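Local coordinates for protein glutamine cyclotransferase (Zymomonas mobilis, PDB 3NOL) that catalyses the cyclisation of amino-terminal glutamine to pyroglutamate with release of ammonia, as a bacterial glutaminyl cyclase of beta-propeller fold, at residues E128-L139 against S142-P153. Numbering follows the deposited sequence.
Sequences EGWGLTHNDQYL and SDGTPVLRFLDP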
# COMPACT_ATOMS: atom_id res chain seq x y z
N GLU A 128 11.16 -0.23 -11.81
CA GLU A 128 11.00 0.12 -10.39
C GLU A 128 9.83 -0.65 -9.76
O GLU A 128 9.07 -1.30 -10.47
CB GLU A 128 10.78 1.63 -10.21
CG GLU A 128 12.04 2.44 -10.54
CD GLU A 128 11.98 3.89 -10.09
OE1 GLU A 128 10.88 4.40 -9.73
OE2 GLU A 128 13.06 4.54 -10.07
N GLY A 129 9.78 -0.61 -8.43
CA GLY A 129 8.74 -1.29 -7.67
C GLY A 129 8.27 -0.34 -6.58
O GLY A 129 9.06 0.08 -5.71
N TRP A 130 6.99 0.02 -6.65
CA TRP A 130 6.41 0.95 -5.69
C TRP A 130 5.43 0.18 -4.78
O TRP A 130 5.87 -0.36 -3.78
CB TRP A 130 5.73 2.15 -6.39
CG TRP A 130 6.69 3.13 -7.07
CD1 TRP A 130 7.94 2.86 -7.60
CD2 TRP A 130 6.46 4.52 -7.29
NE1 TRP A 130 8.49 4.02 -8.13
CE2 TRP A 130 7.59 5.04 -7.95
CE3 TRP A 130 5.39 5.39 -6.98
CZ2 TRP A 130 7.69 6.39 -8.31
CZ3 TRP A 130 5.49 6.74 -7.36
CH2 TRP A 130 6.64 7.22 -8.01
N GLY A 131 4.15 0.11 -5.14
CA GLY A 131 3.17 -0.63 -4.33
C GLY A 131 3.03 -2.10 -4.71
O GLY A 131 3.33 -2.49 -5.84
N LEU A 132 2.58 -2.93 -3.76
CA LEU A 132 2.38 -4.34 -3.99
C LEU A 132 1.17 -4.84 -3.19
O LEU A 132 1.01 -4.49 -2.04
CB LEU A 132 3.62 -5.14 -3.63
CG LEU A 132 3.64 -6.63 -3.94
CD1 LEU A 132 3.68 -6.85 -5.48
CD2 LEU A 132 4.87 -7.29 -3.25
N THR A 133 0.32 -5.62 -3.84
CA THR A 133 -0.81 -6.28 -3.17
C THR A 133 -1.01 -7.64 -3.89
O THR A 133 -0.15 -8.06 -4.69
CB THR A 133 -2.11 -5.37 -3.16
OG1 THR A 133 -3.13 -5.98 -2.34
CG2 THR A 133 -2.65 -5.15 -4.59
N HIS A 134 -2.13 -8.31 -3.62
CA HIS A 134 -2.41 -9.58 -4.27
C HIS A 134 -3.89 -9.86 -4.31
O HIS A 134 -4.65 -9.30 -3.53
CB HIS A 134 -1.67 -10.73 -3.58
CG HIS A 134 -2.28 -11.17 -2.28
ND1 HIS A 134 -3.30 -12.10 -2.21
CD2 HIS A 134 -1.98 -10.85 -1.00
CE1 HIS A 134 -3.60 -12.34 -0.95
NE2 HIS A 134 -2.82 -11.59 -0.19
N ASN A 135 -4.30 -10.72 -5.24
CA ASN A 135 -5.64 -11.28 -5.18
C ASN A 135 -5.47 -12.80 -4.98
O ASN A 135 -4.42 -13.24 -4.50
CB ASN A 135 -6.48 -10.85 -6.41
CG ASN A 135 -5.90 -11.35 -7.74
OD1 ASN A 135 -5.03 -12.23 -7.78
ND2 ASN A 135 -6.39 -10.77 -8.85
N ASP A 136 -6.47 -13.60 -5.32
CA ASP A 136 -6.38 -15.02 -5.01
C ASP A 136 -5.37 -15.78 -5.90
O ASP A 136 -4.97 -16.90 -5.56
CB ASP A 136 -7.76 -15.69 -5.07
CG ASP A 136 -8.71 -15.21 -3.97
OD1 ASP A 136 -8.27 -14.64 -2.94
OD2 ASP A 136 -9.93 -15.45 -4.14
N GLN A 137 -4.98 -15.17 -7.03
CA GLN A 137 -4.12 -15.83 -8.03
C GLN A 137 -2.76 -15.17 -8.29
O GLN A 137 -1.81 -15.85 -8.68
CB GLN A 137 -4.84 -15.94 -9.37
CG GLN A 137 -5.98 -16.95 -9.40
CD GLN A 137 -6.59 -17.04 -10.78
OE1 GLN A 137 -6.31 -17.98 -11.53
NE2 GLN A 137 -7.37 -16.03 -11.16
N TYR A 138 -2.69 -13.85 -8.14
CA TYR A 138 -1.50 -13.07 -8.52
C TYR A 138 -1.10 -12.02 -7.51
O TYR A 138 -1.95 -11.49 -6.78
CB TYR A 138 -1.74 -12.33 -9.84
CG TYR A 138 -2.24 -13.20 -10.95
CD1 TYR A 138 -1.40 -14.14 -11.55
CD2 TYR A 138 -3.56 -13.09 -11.39
CE1 TYR A 138 -1.86 -14.95 -12.57
CE2 TYR A 138 -4.04 -13.90 -12.42
CZ TYR A 138 -3.19 -14.82 -13.01
OH TYR A 138 -3.68 -15.62 -14.02
N LEU A 139 0.20 -11.71 -7.48
CA LEU A 139 0.69 -10.46 -6.89
C LEU A 139 0.49 -9.37 -7.92
O LEU A 139 0.60 -9.62 -9.12
CB LEU A 139 2.17 -10.57 -6.54
CG LEU A 139 2.40 -11.48 -5.32
CD1 LEU A 139 3.78 -12.22 -5.34
CD2 LEU A 139 2.16 -10.77 -3.97
N SER A 142 2.62 -1.95 -8.66
CA SER A 142 2.71 -0.64 -9.32
C SER A 142 4.17 -0.17 -9.28
O SER A 142 5.02 -0.77 -8.59
CB SER A 142 1.83 0.39 -8.59
OG SER A 142 2.25 0.53 -7.23
N ASP A 143 4.45 0.92 -10.00
CA ASP A 143 5.81 1.42 -10.13
C ASP A 143 5.88 2.93 -10.40
O ASP A 143 6.90 3.42 -10.89
CB ASP A 143 6.57 0.64 -11.23
CG ASP A 143 5.99 0.85 -12.63
OD1 ASP A 143 5.05 1.65 -12.78
OD2 ASP A 143 6.49 0.20 -13.57
N GLY A 144 4.81 3.67 -10.13
CA GLY A 144 4.84 5.13 -10.28
C GLY A 144 4.46 5.54 -11.70
O GLY A 144 4.34 6.72 -11.99
N THR A 145 4.33 4.54 -12.58
CA THR A 145 3.82 4.76 -13.94
C THR A 145 2.33 4.36 -14.03
O THR A 145 1.76 3.90 -13.04
CB THR A 145 4.64 3.98 -15.00
OG1 THR A 145 4.23 2.61 -15.00
CG2 THR A 145 6.16 4.09 -14.72
N PRO A 146 1.70 4.52 -15.20
CA PRO A 146 0.33 3.97 -15.36
C PRO A 146 0.23 2.45 -15.43
O PRO A 146 -0.88 1.89 -15.46
CB PRO A 146 -0.14 4.56 -16.71
CG PRO A 146 0.72 5.76 -16.92
CD PRO A 146 2.09 5.31 -16.39
N VAL A 147 1.38 1.78 -15.47
CA VAL A 147 1.39 0.34 -15.79
C VAL A 147 1.38 -0.50 -14.51
O VAL A 147 2.24 -0.29 -13.62
CB VAL A 147 2.61 -0.02 -16.64
CG1 VAL A 147 2.62 -1.55 -16.92
CG2 VAL A 147 2.64 0.76 -17.95
N LEU A 148 0.41 -1.41 -14.42
CA LEU A 148 0.38 -2.43 -13.35
C LEU A 148 0.77 -3.80 -13.91
O LEU A 148 0.39 -4.15 -15.04
CB LEU A 148 -1.02 -2.53 -12.72
CG LEU A 148 -1.59 -1.31 -11.99
CD1 LEU A 148 -3.03 -1.61 -11.49
CD2 LEU A 148 -0.67 -0.96 -10.81
N ARG A 149 1.51 -4.57 -13.12
CA ARG A 149 1.94 -5.91 -13.52
C ARG A 149 1.40 -6.94 -12.56
O ARG A 149 1.49 -6.75 -11.33
CB ARG A 149 3.46 -5.99 -13.53
CG ARG A 149 4.09 -5.27 -14.68
CD ARG A 149 5.60 -5.19 -14.46
NE ARG A 149 6.01 -3.97 -13.74
CZ ARG A 149 7.24 -3.74 -13.29
NH1 ARG A 149 7.52 -2.59 -12.70
NH2 ARG A 149 8.20 -4.66 -13.44
N PHE A 150 0.84 -7.99 -13.14
CA PHE A 150 0.34 -9.14 -12.38
C PHE A 150 1.42 -10.20 -12.44
O PHE A 150 1.73 -10.69 -13.54
CB PHE A 150 -0.95 -9.69 -13.01
CG PHE A 150 -2.13 -8.77 -12.90
CD1 PHE A 150 -3.18 -9.07 -12.03
CD2 PHE A 150 -2.20 -7.61 -13.69
CE1 PHE A 150 -4.30 -8.22 -11.94
CE2 PHE A 150 -3.30 -6.75 -13.59
CZ PHE A 150 -4.36 -7.05 -12.73
N LEU A 151 1.95 -10.56 -11.27
CA LEU A 151 3.03 -11.55 -11.18
C LEU A 151 2.50 -12.94 -10.87
O LEU A 151 1.64 -13.10 -9.99
CB LEU A 151 4.06 -11.15 -10.12
CG LEU A 151 4.66 -9.73 -10.13
CD1 LEU A 151 5.74 -9.57 -9.04
CD2 LEU A 151 5.21 -9.30 -11.49
N ASP A 152 3.03 -13.94 -11.57
CA ASP A 152 2.85 -15.33 -11.16
C ASP A 152 3.55 -15.46 -9.81
O ASP A 152 4.69 -15.06 -9.69
CB ASP A 152 3.51 -16.29 -12.15
CG ASP A 152 3.34 -17.72 -11.72
OD1 ASP A 152 4.21 -18.25 -11.02
OD2 ASP A 152 2.30 -18.31 -12.06
N PRO A 153 2.85 -15.96 -8.78
CA PRO A 153 3.42 -15.96 -7.41
C PRO A 153 4.59 -16.93 -7.22
O PRO A 153 5.35 -16.79 -6.26
CB PRO A 153 2.23 -16.36 -6.53
CG PRO A 153 1.02 -16.37 -7.44
CD PRO A 153 1.50 -16.54 -8.82
O HOH W 1 9.20 0.52 -13.72
O HOH W 2 8.77 4.92 -11.94
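Trp130 lies flat against the backbone of Asp143 and Gly144, where loops meet at one end of an antiparallel blade of the beta-propeller, whose strands 132-134, 139-141 and 147-151 run side by side. Trp130 CB sits 3.7 Å from Ser142 O. With CG anti to the carbonyl carbon (chi1 -70°), the ring then spreads along the chain: CG, CD1, NE1 and CE2 face the Asp143 carbonyl group, CD2 is nearest Gly144 N, and CE3, CZ3, CH2 and CZ2 have Gly144 CA as their nearest partner. That CA stands over the six-membered ring, 8° off its normal, a CH-pi contact. Trp130 NE1 is 3.2 Å from Asp143 O, but the angle is too poor for a hydrogen bond; the N-H points in the ring plane to Glu128 OE1, 2.9 Å away at 167°. One water bridges Glu128 OE1 and Asp143 O.

Backbone pairing fixes this end: Trp130 N bonds to Ser142 O, and Ser142 N to Gly131 O. Ser142 OG accepts from Gly131 N (2.9 Å) and also bonds to Asn175 O, while the Ser142 side chain touches Leu177. At the far end, Leu139 N bonds to Leu151 O, and Leu151 N returns to Leu139 O at 2.7 Å.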